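Local coordinates for protein GH5 (Bacteroidetes bacterium AC2a, PDB 4YHE) that is a family 5 glycoside hydrolase, an endoglucanase that probably hydrolyses the beta-1,4-glucosidic bonds of cellulose, at residues K52-R56 with V361-I365; L81-D85 with K148-N152; R315-A320 with Y375-Y381. All blocks are in the same frame, centred on the assembly; numbering follows the deposited sequence.

Overall arrangement
Interactions 1 and 2 lie in the helical layer around the eight parallel strands of a TIM barrel; interaction 3 packs an extra helix on its outside. Interaction 1 sets the first barrel helix, 44-53, against the last, 357-369, closing the ring. Nested within that loop of chain, interaction 2 joins the second and third helices, 78-93 and 129-149, its centre about 27 Å from that of interaction 1. It closes before interaction 3 opens, on the opposite side of the chain's centre, about 39 Å away centre to centre. Interactions 1 and 3 alternate along the chain, centres about 16 Å apart; helix 357-369 meets Cys-318 and Arg-315 with Met-364 and Ala-363, and leads on to helix 377-382.

Interaction 1: residues K52-R56 with V361-I365; sequences KAGFR and VRAMI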
# COMPACT_ATOMS: atom_id res chain seq x y z
N LYS A 52 18.54 -5.38 5.88
CA LYS A 52 19.18 -5.77 7.15
C LYS A 52 18.19 -5.98 8.29
O LYS A 52 18.38 -6.86 9.14
CB LYS A 52 20.18 -4.70 7.55
CG LYS A 52 20.92 -4.96 8.84
CD LYS A 52 22.12 -4.04 8.91
CE LYS A 52 22.71 -3.97 10.31
NZ LYS A 52 23.11 -5.32 10.76
N ALA A 53 17.11 -5.20 8.29
CA ALA A 53 16.09 -5.32 9.32
C ALA A 53 15.20 -6.54 9.13
O ALA A 53 14.49 -6.92 10.06
CB ALA A 53 15.21 -4.08 9.36
N GLY A 54 15.19 -7.09 7.92
CA GLY A 54 14.34 -8.21 7.53
C GLY A 54 13.13 -7.96 6.66
O GLY A 54 12.33 -8.86 6.42
N PHE A 55 12.96 -6.73 6.17
CA PHE A 55 11.94 -6.47 5.21
C PHE A 55 12.27 -7.19 3.92
O PHE A 55 13.42 -7.18 3.46
CB PHE A 55 11.82 -4.95 4.95
CG PHE A 55 11.27 -4.19 6.12
CD1 PHE A 55 9.92 -4.31 6.47
CD2 PHE A 55 12.06 -3.33 6.84
CE1 PHE A 55 9.40 -3.59 7.52
CE2 PHE A 55 11.54 -2.62 7.92
CZ PHE A 55 10.21 -2.74 8.25
N ARG A 56 11.28 -7.84 3.31
CA ARG A 56 11.46 -8.49 2.02
C ARG A 56 11.06 -7.66 0.83
O ARG A 56 11.36 -8.00 -0.32
CB ARG A 56 10.68 -9.80 1.99
CG ARG A 56 11.24 -10.87 2.96
CD ARG A 56 10.32 -12.09 2.96
NE ARG A 56 10.71 -13.15 3.91
CZ ARG A 56 11.33 -14.29 3.57
NH1 ARG A 56 11.67 -14.54 2.30
NH2 ARG A 56 11.65 -15.18 4.50
N VAL A 361 9.50 -2.59 14.30
CA VAL A 361 9.88 -3.27 13.10
C VAL A 361 10.06 -4.78 13.42
O VAL A 361 9.58 -5.62 12.69
CB VAL A 361 11.16 -2.61 12.51
CG1 VAL A 361 11.89 -3.48 11.55
CG2 VAL A 361 10.78 -1.30 11.81
N ARG A 362 10.69 -5.05 14.55
CA ARG A 362 10.87 -6.43 15.02
C ARG A 362 9.52 -7.11 15.32
O ARG A 362 9.33 -8.27 14.92
CB ARG A 362 11.78 -6.44 16.25
CG ARG A 362 13.23 -6.04 15.98
CD ARG A 362 14.14 -7.25 15.70
NE ARG A 362 13.70 -8.02 14.56
CZ ARG A 362 13.88 -7.70 13.28
NH1 ARG A 362 14.55 -6.62 12.92
NH2 ARG A 362 13.38 -8.47 12.33
N ALA A 363 8.59 -6.40 15.98
CA ALA A 363 7.27 -6.96 16.25
C ALA A 363 6.60 -7.46 14.98
O ALA A 363 6.12 -8.61 14.90
CB ALA A 363 6.41 -5.97 16.99
N MET A 364 6.58 -6.62 13.94
CA MET A 364 5.88 -6.96 12.73
C MET A 364 6.59 -8.07 11.93
O MET A 364 5.97 -9.09 11.58
CB MET A 364 5.58 -5.67 11.91
CG MET A 364 6.77 -4.84 11.52
SD MET A 364 6.23 -3.30 10.65
CE MET A 364 5.43 -2.40 11.90
N ILE A 365 7.89 -7.91 11.69
CA ILE A 365 8.60 -8.84 10.84
C ILE A 365 8.69 -10.19 11.57
O ILE A 365 8.37 -11.19 10.99
CB ILE A 365 10.00 -8.33 10.51
CG1 ILE A 365 9.89 -7.08 9.62
CG2 ILE A 365 10.86 -9.38 9.82
CD1 ILE A 365 11.21 -6.39 9.41
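Val-361 opens the 361-365 side by pointing its side chain at the end of helix 44-53: CG1 lies 4.0 Å from CB of Ala-53 and 3.7 Å from CE2 of Phe-55, a compact branched group between a small residue and a large one. Arg-362 starts off away from the partner, but its long side chain folds back, and NH1 and NH2 both donate to O of Ala-53, at 2.9 and 3.0 Å. That carbonyl stands at a helix end, where no further turn supplies an NH, so a guanidinium is an apt partner; NH2 also forms a salt bridge with Asp-366. Met-364 reaches only the edge of the aromatic ring, its SD 4.5 Å from CE1 of Phe-55. Ile-365, one turn after Val-361, lays CD1 over the ring face of Phe-55, 3.7 Å from the centroid and almost on the ring normal, a CH-pi contact. Its CG2 faces Gly-54, where even a methyl group would be tight. At phi 105° and psi 7°, in this Schellman motif, a CB would also be jammed against the carbonyl O of Ala-53, which by itself calls for glycine. The chain then turns inward, and Phe-55 also meets Trp-18 and Ile-16 of strand 16-20. The first barrel helix thus meets the last, beside the first strand, which is how a (beta/alpha)8 TIM barrel closes its helical ring.

Interaction 2: residues L81-D85 with K148-N152; sequences LDRVD and KRFAN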
# COMPACT_ATOMS: atom_id res chain seq x y z
N LEU A 81 11.51 10.33 -14.07
CA LEU A 81 11.50 8.90 -14.35
C LEU A 81 12.88 8.27 -14.02
O LEU A 81 12.95 7.16 -13.52
CB LEU A 81 11.10 8.65 -15.81
CG LEU A 81 10.91 7.21 -16.26
CD1 LEU A 81 9.93 6.49 -15.34
CD2 LEU A 81 10.39 7.17 -17.68
N ASP A 82 13.95 9.01 -14.26
CA ASP A 82 15.32 8.60 -13.89
C ASP A 82 15.48 8.31 -12.40
O ASP A 82 16.13 7.34 -12.01
CB ASP A 82 16.36 9.70 -14.25
CG ASP A 82 16.70 9.80 -15.76
OD1 ASP A 82 16.32 8.95 -16.57
OD2 ASP A 82 17.36 10.79 -16.13
N ARG A 83 14.90 9.18 -11.57
CA ARG A 83 15.00 9.02 -10.13
C ARG A 83 14.21 7.80 -9.66
O ARG A 83 14.71 7.02 -8.85
CB ARG A 83 14.53 10.28 -9.42
CG ARG A 83 14.54 10.23 -7.92
CD ARG A 83 15.92 9.91 -7.35
NE ARG A 83 15.91 10.00 -5.89
CZ ARG A 83 16.88 9.53 -5.11
NH1 ARG A 83 17.94 8.95 -5.66
NH2 ARG A 83 16.81 9.65 -3.81
N VAL A 84 13.00 7.63 -10.20
CA VAL A 84 12.22 6.42 -9.94
C VAL A 84 13.04 5.19 -10.33
O VAL A 84 13.18 4.25 -9.53
CB VAL A 84 10.86 6.39 -10.67
CG1 VAL A 84 10.14 5.07 -10.37
CG2 VAL A 84 10.01 7.56 -10.25
N ASP A 85 13.64 5.24 -11.53
CA ASP A 85 14.53 4.16 -12.04
C ASP A 85 15.67 3.89 -11.07
O ASP A 85 15.97 2.73 -10.75
CB ASP A 85 15.08 4.58 -13.43
CG ASP A 85 15.72 3.44 -14.22
OD1 ASP A 85 16.00 2.34 -13.69
OD2 ASP A 85 15.93 3.69 -15.43
N LYS A 148 7.85 0.80 -20.50
CA LYS A 148 8.97 0.82 -21.46
C LYS A 148 10.31 1.08 -20.79
O LYS A 148 11.29 0.45 -21.16
CB LYS A 148 8.73 1.82 -22.57
CG LYS A 148 7.79 1.25 -23.61
CD LYS A 148 7.38 2.30 -24.64
CE LYS A 148 6.27 1.78 -25.54
NZ LYS A 148 5.59 2.94 -26.17
N ARG A 149 10.35 1.92 -19.76
CA ARG A 149 11.59 2.15 -19.02
C ARG A 149 12.08 0.86 -18.35
O ARG A 149 13.29 0.58 -18.29
CB ARG A 149 11.38 3.25 -17.97
CG ARG A 149 12.63 3.70 -17.29
CD ARG A 149 13.48 4.54 -18.25
NE ARG A 149 14.46 5.16 -17.43
CZ ARG A 149 14.72 6.44 -17.30
NH1 ARG A 149 14.14 7.39 -18.02
NH2 ARG A 149 15.65 6.73 -16.43
N PHE A 150 11.13 0.07 -17.83
CA PHE A 150 11.45 -1.07 -16.97
C PHE A 150 11.30 -2.43 -17.67
O PHE A 150 11.27 -3.48 -17.04
CB PHE A 150 10.59 -0.99 -15.69
CG PHE A 150 10.90 0.20 -14.83
CD1 PHE A 150 12.13 0.30 -14.21
CD2 PHE A 150 9.98 1.24 -14.66
CE1 PHE A 150 12.45 1.40 -13.44
CE2 PHE A 150 10.29 2.33 -13.88
CZ PHE A 150 11.53 2.43 -13.28
N ALA A 151 11.26 -2.40 -18.99
CA ALA A 151 11.01 -3.58 -19.81
C ALA A 151 12.05 -4.69 -19.62
O ALA A 151 11.73 -5.87 -19.82
CB ALA A 151 10.92 -3.18 -21.28
N ASN A 152 13.26 -4.34 -19.18
CA ASN A 152 14.29 -5.34 -18.92
C ASN A 152 14.37 -5.79 -17.47
O ASN A 152 15.22 -6.61 -17.12
CB ASN A 152 15.66 -4.80 -19.34
CG ASN A 152 15.70 -4.42 -20.82
OD1 ASN A 152 15.03 -5.03 -21.67
ND2 ASN A 152 16.50 -3.41 -21.12
O HOH W 1 16.22 1.45 -16.84
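A very short salt bridge stands out here: NH2 of Arg-149 lies just 2.3 Å from OD1 of Asp-82, well below the usual length of such a bond. The same guanidinium also reaches one helical turn further on, where NE and NH2 of Arg-149 lie 2.9 and 3.2 Å from OD2 of Asp-85. Two acids on one side of helix 78-93 therefore share a single arginine, whose several NH groups suit it to this network. Both carboxylates approach in the guanidinium plane, while one face is covered by Leu-81, its CG 3.7 Å from NH1 of Arg-149, so an aliphatic side chain packs where no proton is offered. Water 1 donates to OD2 of Asp-85 at 2.7 Å and more weakly to O of Arg-149 at 3.4 Å, adding a bridge to the backbone at the helix end. Beneath this polar layer Phe-150, the first residue to leave helical angles, turns its ring inward. Its CZ lies 4.2 Å from CG1 of Val-84 and its CE2 4.4 Å from CD1 of Leu-81, and the ring also packs on Leu-157 and Phe-159 of strand 157-160. Polar links outside and an aromatic wedge within thus join the second and third helices of the (beta/alpha)8 barrel, 78-93 and 129-149, over its fourth strand, 157-160.

Interaction 3: residues R315-A320 with Y375-Y381; sequences RYICKA and YTLQSIY
Build residues 315-320 as regular alpha-helix and set the short helix 377-381 antiparallel beside it, with axes 9.5 Å apart at closest approach and N-to-C directions 176° apart. The nearest CA pair is Tyr-316 with Ile-380, at 6.2 Å. Thr-376 is the N-cap of the second helix: its OG1, with chi1 p, accepts from N of Ser-379 at 3.0 Å, while OG of Ser-379 donates to O of Thr-376 at 2.9 Å. Tyr-375, chi1 t, precedes it in extended conformation. Arg-315 points toward the partner, and its aliphatic CB lies 4.0 Å from CG2 of Ile-380 (chi1 m) and 4.1 Å from OH of Tyr-375; that hydroxyl is hydrogen-bonded to Ser-367. Tyr-316, with chi1 t, swings its ring across the groove. An off-well chi1 of -143° sets CD1 of Leu-377 over the face of the Tyr-316 ring, 3.7 Å from the centroid in a CH-pi contact, and CE1 of Tyr-316 is 4.1 Å from CD2 of Tyr-381. Lys-319, with chi1 t and chi2 p, packs by its methylenes: CB is 3.4 Å from CD1 of Ile-380, CG 3.8 Å from CD1 of Leu-377, and CE 3.3 Å from O of Tyr-375, while NZ pairs with Asp-323. Ala-320, small enough to let Leu-377 approach, has CB 4.2 Å from CD2 of Leu-377. Apolar contact thus holds the pair together, as is characteristic of antiparallel helix packing, here a C-terminal helix added outside the seventh strand-helix unit of a TIM barrel.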
# COMPACT_ATOMS: atom_id res chain seq x y z
N ARG A 315 2.17 -7.67 16.31
CA ARG A 315 2.38 -9.11 16.39
C ARG A 315 1.14 -9.86 15.98
O ARG A 315 1.19 -10.77 15.17
CB ARG A 315 2.78 -9.52 17.79
CG ARG A 315 4.14 -9.06 18.22
CD ARG A 315 4.61 -9.89 19.42
NE ARG A 315 3.74 -9.74 20.60
CZ ARG A 315 3.73 -8.68 21.41
NH1 ARG A 315 4.56 -7.66 21.20
NH2 ARG A 315 2.90 -8.65 22.45
N TYR A 316 0.01 -9.47 16.54
CA TYR A 316 -1.24 -10.19 16.29
C TYR A 316 -1.67 -10.12 14.82
O TYR A 316 -1.91 -11.14 14.18
CB TYR A 316 -2.34 -9.65 17.20
CG TYR A 316 -3.56 -10.52 17.26
CD1 TYR A 316 -3.66 -11.57 18.19
CD2 TYR A 316 -4.63 -10.33 16.38
CE1 TYR A 316 -4.74 -12.41 18.20
CE2 TYR A 316 -5.75 -11.17 16.41
CZ TYR A 316 -5.80 -12.19 17.34
OH TYR A 316 -6.90 -13.02 17.42
N ILE A 317 -1.80 -8.90 14.26
CA ILE A 317 -2.31 -8.80 12.90
C ILE A 317 -1.36 -9.40 11.84
O ILE A 317 -1.81 -10.00 10.88
CB ILE A 317 -2.73 -7.36 12.52
CG1 ILE A 317 -1.54 -6.45 12.30
CG2 ILE A 317 -3.71 -6.81 13.57
CD1 ILE A 317 -1.94 -5.02 11.91
N CYS A 318 -0.06 -9.24 12.05
CA CYS A 318 0.92 -9.75 11.12
C CYS A 318 0.95 -11.30 11.17
O CYS A 318 1.21 -11.94 10.16
CB CYS A 318 2.29 -9.15 11.39
SG CYS A 318 2.33 -7.33 11.02
N LYS A 319 0.70 -11.87 12.33
CA LYS A 319 0.59 -13.34 12.44
C LYS A 319 -0.65 -13.78 11.68
O LYS A 319 -0.61 -14.68 10.83
CB LYS A 319 0.54 -13.81 13.89
CG LYS A 319 0.32 -15.31 14.02
CD LYS A 319 1.35 -16.10 13.23
CE LYS A 319 1.42 -17.57 13.70
NZ LYS A 319 1.92 -18.44 12.60
N ALA A 320 -1.75 -13.09 11.93
CA ALA A 320 -2.98 -13.41 11.21
C ALA A 320 -2.81 -13.36 9.68
O ALA A 320 -3.38 -14.17 8.94
CB ALA A 320 -4.13 -12.51 11.68
N TYR A 375 3.84 -21.20 17.86
CA TYR A 375 3.60 -19.76 17.84
C TYR A 375 2.32 -19.58 17.05
O TYR A 375 2.28 -19.85 15.86
CB TYR A 375 4.78 -19.02 17.20
CG TYR A 375 4.63 -17.50 17.15
CD1 TYR A 375 4.84 -16.72 18.28
CD2 TYR A 375 4.25 -16.85 15.96
CE1 TYR A 375 4.69 -15.33 18.23
CE2 TYR A 375 4.08 -15.45 15.93
CZ TYR A 375 4.30 -14.71 17.07
OH TYR A 375 4.20 -13.32 17.07
N THR A 376 1.27 -19.16 17.74
CA THR A 376 -0.04 -19.12 17.17
C THR A 376 -0.71 -17.80 17.53
O THR A 376 -0.28 -17.07 18.42
CB THR A 376 -0.93 -20.25 17.75
OG1 THR A 376 -1.13 -20.00 19.14
CG2 THR A 376 -0.28 -21.63 17.60
N LEU A 377 -1.85 -17.56 16.90
CA LEU A 377 -2.62 -16.40 17.21
C LEU A 377 -3.03 -16.44 18.70
O LEU A 377 -2.94 -15.44 19.41
CB LEU A 377 -3.84 -16.37 16.30
CG LEU A 377 -4.22 -14.98 15.86
CD1 LEU A 377 -3.02 -14.14 15.42
CD2 LEU A 377 -5.29 -15.07 14.77
N GLN A 378 -3.41 -17.62 19.18
CA GLN A 378 -3.75 -17.80 20.58
C GLN A 378 -2.61 -17.45 21.53
O GLN A 378 -2.84 -16.79 22.54
CB GLN A 378 -4.27 -19.24 20.87
CG GLN A 378 -4.89 -19.34 22.27
CD GLN A 378 -6.22 -18.61 22.39
OE1 GLN A 378 -7.11 -18.74 21.52
NE2 GLN A 378 -6.40 -17.87 23.49
N SER A 379 -1.38 -17.86 21.23
CA SER A 379 -0.23 -17.55 22.09
C SER A 379 0.06 -16.06 22.15
O SER A 379 0.36 -15.55 23.21
CB SER A 379 1.02 -18.32 21.71
OG SER A 379 1.51 -18.03 20.42
N ILE A 380 -0.10 -15.36 21.03
CA ILE A 380 0.02 -13.89 21.04
C ILE A 380 -1.10 -13.27 21.89
O ILE A 380 -0.85 -12.48 22.80
CB ILE A 380 -0.03 -13.34 19.61
CG1 ILE A 380 1.09 -13.91 18.75
CG2 ILE A 380 0.13 -11.83 19.65
CD1 ILE A 380 0.82 -13.83 17.26
N TYR A 381 -2.35 -13.65 21.58
CA TYR A 381 -3.52 -13.25 22.35
C TYR A 381 -3.30 -13.37 23.87
O TYR A 381 -3.48 -12.41 24.63
CB TYR A 381 -4.71 -14.12 21.94
CG TYR A 381 -6.05 -13.67 22.42
CD1 TYR A 381 -6.58 -14.11 23.65
CD2 TYR A 381 -6.84 -12.81 21.64
CE1 TYR A 381 -7.83 -13.71 24.07
CE2 TYR A 381 -8.09 -12.40 22.06
CZ TYR A 381 -8.58 -12.85 23.27
OH TYR A 381 -9.81 -12.44 23.69